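Local coordinates for YkuI protein (Bacillus subtilis, PDB 2BAS), which probably hydrolyses the bacterial second messenger cyclic di-GMP through its EAL domain, at residues S105-N116 with R142-E153. Sequence-based numbering, arbitrary orientation.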
ATOM      1  N   SER A 105     -33.580   8.798 -11.144  1.00 67.41           N
ATOM      2  CA  SER A 105     -33.596   8.610  -9.687  1.00 66.63           C
ATOM      3  C   SER A 105     -32.397   7.837  -9.082  1.00 66.10           C
ATOM      4  O   SER A 105     -32.337   7.618  -7.865  1.00 66.29           O
ATOM      5  CB  SER A 105     -34.922   7.936  -9.299  1.00 66.77           C
ATOM      6  OG  SER A 105     -35.152   7.954  -7.903  1.00 66.82           O
ATOM      7  N   ASP A 106     -31.438   7.444  -9.918  1.00 64.49           N
ATOM      8  CA  ASP A 106     -30.323   6.603  -9.467  1.00 62.34           C
ATOM      9  C   ASP A 106     -28.947   7.245  -9.679  1.00 61.65           C
ATOM     10  O   ASP A 106     -27.912   6.652  -9.339  1.00 59.19           O
ATOM     11  CB  ASP A 106     -30.368   5.253 -10.181  1.00 62.35           C
ATOM     12  CG  ASP A 106     -30.050   5.367 -11.666  1.00 62.68           C
ATOM     13  OD1 ASP A 106     -29.117   4.678 -12.130  1.00 62.54           O
ATOM     14  OD2 ASP A 106     -30.719   6.159 -12.369  1.00 66.45           O
ATOM     15  N   LEU A 107     -28.951   8.447 -10.254  1.00 61.25           N
ATOM     16  CA  LEU A 107     -27.733   9.203 -10.509  1.00 60.17           C
ATOM     17  C   LEU A 107     -27.051   9.589  -9.199  1.00 60.56           C
ATOM     18  O   LEU A 107     -27.703   9.989  -8.237  1.00 60.54           O
ATOM     19  CB  LEU A 107     -28.035  10.458 -11.345  1.00 58.53           C
ATOM     20  CG  LEU A 107     -28.326  10.328 -12.850  1.00 56.06           C
ATOM     21  CD1 LEU A 107     -28.549  11.689 -13.464  1.00 55.73           C
ATOM     22  CD2 LEU A 107     -27.214   9.619 -13.608  1.00 51.73           C
ATOM     23  N   LEU A 108     -25.738   9.436  -9.160  1.00 61.12           N
ATOM     24  CA  LEU A 108     -24.975   9.833  -7.988  1.00 62.04           C
ATOM     25  C   LEU A 108     -24.766  11.338  -8.045  1.00 61.48           C
ATOM     26  O   LEU A 108     -24.658  11.900  -9.135  1.00 62.95           O
ATOM     27  CB  LEU A 108     -23.634   9.084  -7.934  1.00 60.50           C
ATOM     28  CG  LEU A 108     -23.731   7.563  -7.716  1.00 61.22           C
ATOM     29  CD1 LEU A 108     -22.415   6.840  -8.040  1.00 59.23           C
ATOM     30  CD2 LEU A 108     -24.194   7.201  -6.309  1.00 58.07           C
ATOM     31  N   ILE A 109     -24.730  11.986  -6.881  1.00 60.29           N
ATOM     32  CA  ILE A 109     -24.483  13.429  -6.802  1.00 58.29           C
ATOM     33  C   ILE A 109     -23.155  13.697  -6.078  1.00 59.07           C
ATOM     34  O   ILE A 109     -23.070  13.577  -4.845  1.00 59.40           O
ATOM     35  CB  ILE A 109     -25.662  14.192  -6.100  1.00 58.05           C
ATOM     36  CG1 ILE A 109     -27.008  13.862  -6.753  1.00 56.12           C
ATOM     37  CG2 ILE A 109     -25.427  15.693  -6.127  1.00 58.17           C
ATOM     38  CD1 ILE A 109     -28.230  14.292  -5.941  1.00 57.16           C
ATOM     39  N   PHE A 110     -22.122  14.044  -6.847  1.00 59.03           N
ATOM     40  CA  PHE A 110     -20.796  14.360  -6.291  1.00 59.35           C
ATOM     41  C   PHE A 110     -20.652  15.858  -5.992  1.00 61.93           C
ATOM     42  O   PHE A 110     -20.649  16.698  -6.904  1.00 59.75           O
ATOM     43  CB  PHE A 110     -19.683  13.930  -7.248  1.00 57.87           C
ATOM     44  CG  PHE A 110     -19.495  12.441  -7.361  1.00 57.99           C
ATOM     45  CD1 PHE A 110     -20.362  11.666  -8.133  1.00 55.49           C
ATOM     46  CD2 PHE A 110     -18.418  11.816  -6.730  1.00 54.63           C
ATOM     47  CE1 PHE A 110     -20.173  10.278  -8.256  1.00 55.82           C
ATOM     48  CE2 PHE A 110     -18.234  10.436  -6.838  1.00 54.01           C
ATOM     49  CZ  PHE A 110     -19.114   9.663  -7.612  1.00 51.11           C
HETATM   50  N   MSE A 111     -20.526  16.181  -4.710  1.00 65.17           N
HETATM   51  CA  MSE A 111     -20.358  17.556  -4.262  1.00 70.96           C
HETATM   52  C   MSE A 111     -19.070  17.719  -3.465  1.00 68.80           C
HETATM   53  O   MSE A 111     -18.909  17.119  -2.400  1.00 68.83           O
HETATM   54  CB  MSE A 111     -21.531  17.966  -3.382  1.00 69.38           C
HETATM   55  CG  MSE A 111     -22.881  18.003  -4.058  1.00 76.15           C
HETATM   56 SE   MSE A 111     -24.313  18.088  -2.713  1.00 87.71          SE
HETATM   57  CE  MSE A 111     -23.840  16.460  -1.641  1.00 81.54           C
ATOM     58  N   ASN A 112     -18.166  18.541  -3.982  1.00 70.67           N
ATOM     59  CA  ASN A 112     -16.875  18.818  -3.342  1.00 71.29           C
ATOM     60  C   ASN A 112     -17.024  19.930  -2.322  1.00 71.45           C
ATOM     61  O   ASN A 112     -17.173  21.098  -2.679  1.00 71.77           O
ATOM     62  CB  ASN A 112     -15.846  19.223  -4.396  1.00 71.81           C
ATOM     63  CG  ASN A 112     -14.434  19.303  -3.848  1.00 75.42           C
ATOM     64  OD1 ASN A 112     -14.167  18.968  -2.688  1.00 83.89           O
ATOM     65  ND2 ASN A 112     -13.509  19.746  -4.695  1.00 80.62           N
ATOM     66  N   GLN A 113     -16.965  19.562  -1.049  1.00 71.47           N
ATOM     67  CA  GLN A 113     -17.234  20.503   0.024  1.00 70.65           C
ATOM     68  C   GLN A 113     -16.010  20.761   0.864  1.00 69.32           C
ATOM     69  O   GLN A 113     -15.322  19.832   1.263  1.00 68.56           O
ATOM     70  CB  GLN A 113     -18.375  19.981   0.891  1.00 71.74           C
ATOM     71  CG  GLN A 113     -19.704  20.007   0.174  1.00 75.03           C
ATOM     72  CD  GLN A 113     -20.336  21.379   0.209  1.00 81.54           C
ATOM     73  OE1 GLN A 113     -20.624  21.907   1.285  1.00 84.85           O
ATOM     74  NE2 GLN A 113     -20.564  21.965  -0.964  1.00 81.13           N
ATOM     75  N   ASP A 114     -15.756  22.041   1.110  1.00 68.61           N
ATOM     76  CA  ASP A 114     -14.637  22.511   1.919  1.00 67.42           C
ATOM     77  C   ASP A 114     -14.841  22.087   3.378  1.00 65.67           C
ATOM     78  O   ASP A 114     -15.841  22.434   4.000  1.00 64.49           O
ATOM     79  CB  ASP A 114     -14.551  24.038   1.794  1.00 68.13           C
ATOM     80  CG  ASP A 114     -13.252  24.626   2.341  1.00 71.86           C
ATOM     81  OD1 ASP A 114     -12.443  23.885   2.957  1.00 74.05           O
ATOM     82  OD2 ASP A 114     -13.053  25.855   2.151  1.00 70.22           O
ATOM     83  N   ALA A 115     -13.896  21.316   3.903  1.00 64.54           N
ATOM     84  CA  ALA A 115     -13.973  20.795   5.263  1.00 64.71           C
ATOM     85  C   ALA A 115     -14.049  21.902   6.324  1.00 65.71           C
ATOM     86  O   ALA A 115     -14.791  21.777   7.303  1.00 65.78           O
ATOM     87  CB  ALA A 115     -12.800  19.886   5.537  1.00 63.97           C
ATOM     88  N   ASN A 116     -13.285  22.977   6.129  1.00 65.17           N
ATOM     89  CA  ASN A 116     -13.295  24.104   7.058  1.00 64.76           C
ATOM     90  C   ASN A 116     -14.655  24.809   7.094  1.00 63.62           C
ATOM     91  O   ASN A 116     -15.166  25.107   8.174  1.00 64.59           O
ATOM     92  CB  ASN A 116     -12.186  25.112   6.727  1.00 65.61           C
ATOM     93  CG  ASN A 116     -10.809  24.467   6.610  1.00 65.23           C
ATOM     94  OD1 ASN A 116     -10.353  23.749   7.510  1.00 64.87           O
ATOM     95  ND2 ASN A 116     -10.134  24.739   5.495  1.00 62.90           N
ATOM     96  N   ARG A 142     -27.657   8.726  -2.289  1.00 64.64           N
ATOM     97  CA  ARG A 142     -27.233   9.176  -3.610  1.00 65.16           C
ATOM     98  C   ARG A 142     -26.177  10.276  -3.561  1.00 65.05           C
ATOM     99  O   ARG A 142     -25.612  10.649  -4.599  1.00 65.71           O
ATOM    100  CB  ARG A 142     -28.439   9.669  -4.403  1.00 64.95           C
ATOM    101  CG  ARG A 142     -29.347   8.555  -4.910  1.00 67.90           C
ATOM    102  CD  ARG A 142     -30.652   9.139  -5.454  1.00 71.35           C
ATOM    103  NE  ARG A 142     -30.424  10.045  -6.579  1.00 70.58           N
ATOM    104  CZ  ARG A 142     -31.331  10.880  -7.077  1.00 72.40           C
ATOM    105  NH1 ARG A 142     -32.554  10.947  -6.557  1.00 74.69           N
ATOM    106  NH2 ARG A 142     -31.009  11.657  -8.102  1.00 73.76           N
ATOM    107  N   PHE A 143     -25.921  10.794  -2.362  1.00 63.71           N
ATOM    108  CA  PHE A 143     -24.980  11.891  -2.185  1.00 63.95           C
ATOM    109  C   PHE A 143     -23.567  11.406  -1.937  1.00 63.31           C
ATOM    110  O   PHE A 143     -23.325  10.567  -1.066  1.00 63.07           O
ATOM    111  CB  PHE A 143     -25.398  12.797  -1.027  1.00 63.97           C
ATOM    112  CG  PHE A 143     -26.651  13.584  -1.291  1.00 68.03           C
ATOM    113  CD1 PHE A 143     -27.849  13.241  -0.658  1.00 68.05           C
ATOM    114  CD2 PHE A 143     -26.643  14.670  -2.166  1.00 66.73           C
ATOM    115  CE1 PHE A 143     -29.013  13.973  -0.889  1.00 68.06           C
ATOM    116  CE2 PHE A 143     -27.806  15.397  -2.404  1.00 66.36           C
ATOM    117  CZ  PHE A 143     -28.990  15.052  -1.765  1.00 64.45           C
ATOM    118  N   VAL A 144     -22.631  11.946  -2.709  1.00 63.09           N
ATOM    119  CA  VAL A 144     -21.222  11.687  -2.462  1.00 62.18           C
ATOM    120  C   VAL A 144     -20.536  12.988  -2.026  1.00 61.05           C
ATOM    121  O   VAL A 144     -20.332  13.909  -2.820  1.00 60.52           O
ATOM    122  CB  VAL A 144     -20.522  11.010  -3.659  1.00 61.74           C
ATOM    123  CG1 VAL A 144     -19.063  10.768  -3.343  1.00 65.54           C
ATOM    124  CG2 VAL A 144     -21.188   9.681  -3.974  1.00 61.84           C
ATOM    125  N   LEU A 145     -20.215  13.045  -0.739  1.00 59.50           N
ATOM    126  CA  LEU A 145     -19.537  14.175  -0.149  1.00 59.44           C
ATOM    127  C   LEU A 145     -18.017  14.011  -0.288  1.00 61.27           C
ATOM    128  O   LEU A 145     -17.400  13.162   0.374  1.00 59.56           O
ATOM    129  CB  LEU A 145     -19.934  14.287   1.320  1.00 58.47           C
ATOM    130  CG  LEU A 145     -19.595  15.549   2.094  1.00 60.10           C
ATOM    131  CD1 LEU A 145     -20.577  16.650   1.727  1.00 66.60           C
ATOM    132  CD2 LEU A 145     -19.663  15.278   3.585  1.00 62.11           C
ATOM    133  N   GLU A 146     -17.425  14.822  -1.163  1.00 62.61           N
ATOM    134  CA  GLU A 146     -15.988  14.824  -1.357  1.00 66.50           C
ATOM    135  C   GLU A 146     -15.326  15.756  -0.348  1.00 65.45           C
ATOM    136  O   GLU A 146     -15.690  16.925  -0.241  1.00 68.19           O
ATOM    137  CB  GLU A 146     -15.625  15.250  -2.774  1.00 65.48           C
ATOM    138  CG  GLU A 146     -16.165  14.365  -3.897  1.00 72.92           C
ATOM    139  CD  GLU A 146     -15.782  14.888  -5.291  1.00 75.09           C
ATOM    140  OE1 GLU A 146     -14.712  15.539  -5.432  1.00 82.39           O
ATOM    141  OE2 GLU A 146     -16.551  14.640  -6.248  1.00 83.68           O
ATOM    142  N   ILE A 147     -14.359  15.230   0.388  1.00 65.38           N
ATOM    143  CA  ILE A 147     -13.637  16.004   1.381  1.00 67.83           C
ATOM    144  C   ILE A 147     -12.146  16.087   1.030  1.00 68.48           C
ATOM    145  O   ILE A 147     -11.564  15.131   0.504  1.00 67.87           O
ATOM    146  CB  ILE A 147     -13.827  15.409   2.806  1.00 68.52           C
ATOM    147  CG1 ILE A 147     -15.313  15.186   3.117  1.00 69.84           C
ATOM    148  CG2 ILE A 147     -13.227  16.332   3.866  1.00 70.35           C
ATOM    149  CD1 ILE A 147     -16.137  16.481   3.250  1.00 69.67           C
ATOM    150  N   THR A 148     -11.548  17.246   1.300  1.00 68.58           N
ATOM    151  CA  THR A 148     -10.121  17.457   1.101  1.00 70.29           C
ATOM    152  C   THR A 148      -9.509  17.750   2.466  1.00 70.26           C
ATOM    153  O   THR A 148      -9.703  18.835   3.021  1.00 70.93           O
ATOM    154  CB  THR A 148      -9.835  18.634   0.134  1.00 70.46           C
ATOM    155  OG1 THR A 148     -10.654  18.516  -1.035  1.00 72.63           O
ATOM    156  CG2 THR A 148      -8.366  18.652  -0.281  1.00 72.71           C
ATOM    157  N   GLU A 149      -8.779  16.777   3.006  1.00 71.04           N
ATOM    158  CA  GLU A 149      -8.184  16.913   4.342  1.00 71.96           C
ATOM    159  C   GLU A 149      -6.830  17.603   4.293  1.00 72.14           C
ATOM    160  O   GLU A 149      -6.236  17.886   5.329  1.00 72.43           O
ATOM    161  CB  GLU A 149      -8.021  15.554   5.014  1.00 71.95           C
ATOM    162  CG  GLU A 149      -9.195  14.623   4.865  1.00 71.67           C
ATOM    163  CD  GLU A 149      -8.784  13.198   5.114  1.00 75.73           C
ATOM    164  OE1 GLU A 149      -7.857  12.979   5.924  1.00 76.51           O
ATOM    165  OE2 GLU A 149      -9.381  12.296   4.496  1.00 79.61           O
ATOM    166  N   HIS A 150      -6.334  17.844   3.085  1.00 73.34           N
ATOM    167  CA  HIS A 150      -5.097  18.580   2.899  1.00 74.80           C
ATOM    168  C   HIS A 150      -5.226  19.971   3.533  1.00 75.12           C
ATOM    169  O   HIS A 150      -4.321  20.437   4.227  1.00 75.17           O
ATOM    170  CB  HIS A 150      -4.757  18.668   1.402  1.00 75.25           C
ATOM    171  CG  HIS A 150      -3.824  19.788   1.050  1.00 78.32           C
ATOM    172  ND1 HIS A 150      -2.518  19.842   1.491  1.00 79.90           N
ATOM    173  CD2 HIS A 150      -4.010  20.896   0.291  1.00 79.94           C
ATOM    174  CE1 HIS A 150      -1.942  20.937   1.027  1.00 81.38           C
ATOM    175  NE2 HIS A 150      -2.826  21.595   0.297  1.00 83.54           N
ATOM    176  N   ASN A 151      -6.377  20.601   3.324  1.00 75.44           N
ATOM    177  CA  ASN A 151      -6.606  21.973   3.760  1.00 75.79           C
ATOM    178  C   ASN A 151      -6.971  22.179   5.239  1.00 75.67           C
ATOM    179  O   ASN A 151      -7.043  23.318   5.698  1.00 74.95           O
ATOM    180  CB  ASN A 151      -7.693  22.593   2.877  1.00 75.86           C
ATOM    181  CG  ASN A 151      -7.278  22.679   1.425  1.00 76.08           C
ATOM    182  OD1 ASN A 151      -6.160  23.094   1.113  1.00 80.13           O
ATOM    183  ND2 ASN A 151      -8.177  22.296   0.528  1.00 71.32           N
ATOM    184  N   PHE A 152      -7.167  21.087   5.979  1.00 75.06           N
ATOM    185  CA  PHE A 152      -7.818  21.156   7.292  1.00 74.41           C
ATOM    186  C   PHE A 152      -6.991  21.719   8.442  1.00 75.55           C
ATOM    187  O   PHE A 152      -5.972  21.146   8.829  1.00 76.84           O
ATOM    188  CB  PHE A 152      -8.411  19.795   7.666  1.00 73.45           C
ATOM    189  CG  PHE A 152      -9.527  19.875   8.662  1.00 70.87           C
ATOM    190  CD1 PHE A 152     -10.632  20.690   8.422  1.00 68.83           C
ATOM    191  CD2 PHE A 152      -9.484  19.130   9.833  1.00 67.88           C
ATOM    192  CE1 PHE A 152     -11.673  20.772   9.342  1.00 67.10           C
ATOM    193  CE2 PHE A 152     -10.522  19.199  10.758  1.00 67.59           C
ATOM    194  CZ  PHE A 152     -11.621  20.023  10.512  1.00 68.88           C
ATOM    195  N   GLU A 153      -7.451  22.847   8.987  1.00 75.68           N
ATOM    196  CA  GLU A 153      -6.794  23.493  10.124  1.00 75.34           C
ATOM    197  C   GLU A 153      -7.305  22.960  11.455  1.00 74.11           C
ATOM    198  O   GLU A 153      -6.596  23.022  12.462  1.00 74.46           O
ATOM    199  CB  GLU A 153      -6.977  25.015  10.090  1.00 76.24           C
ATOM    200  CG  GLU A 153      -6.074  25.757   9.112  1.00 80.40           C
ATOM    201  CD  GLU A 153      -6.551  25.662   7.671  1.00 86.58           C
ATOM    202  OE1 GLU A 153      -7.764  25.444   7.455  1.00 88.40           O
ATOM    203  OE2 GLU A 153      -5.714  25.815   6.754  1.00 89.82           O
TER
HETATM  204  O   HOH W   1     -12.991  19.333   0.866  0.50 39.69           O
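V144 CB lies over one face of the F110 ring, 4.0 Å from its centroid, a CH-pi contact between neighbours on adjacent parallel strands of a TIM-like EAL barrel. The E146 carboxylate meets the same ring near its plane, E146 OE2 3.4 Å from F110 CD2, with the two planes 72° apart. With CG anti to the carbonyl carbon and the chain extended beyond it, E146 sends this carboxylate along the F110 face of the sheet, where OE2 forms a salt bridge with K197. On the other face I109 and F143 run side by side, and M111, present as selenomethionine, bends at chi3 (-55°). This brings M111 CE within 3.4 Å of F143 CD2, the selenium lying oblique to the ring in a Met-aromatic contact. Five backbone hydrogen bonds pair I109-N112 with F143-E146 in parallel register, from I109 N to R142 O up to Q113 N to E146 O.

At the start of the pair, R142 NE donates a nearly straight bond to L107 O (3.2 Å), in the guanidinium plane, while S105 O sits over one guanidinium face. A leucine in place of R142 would probably leave L107 O without this donor and S105 O without the flat group it packs on.

At the far end A115 CB packs 3.7 Å from F152 CD1. The N116 amide, its plane nearly parallel to the F152 ring, makes two weak bonds, ND2 to N151 O and OD1 from E153 N.

F126 and L130 of helix 124-135 pack against the M111 and F143 face, while strands 53-64 and 172-178 flank the pair.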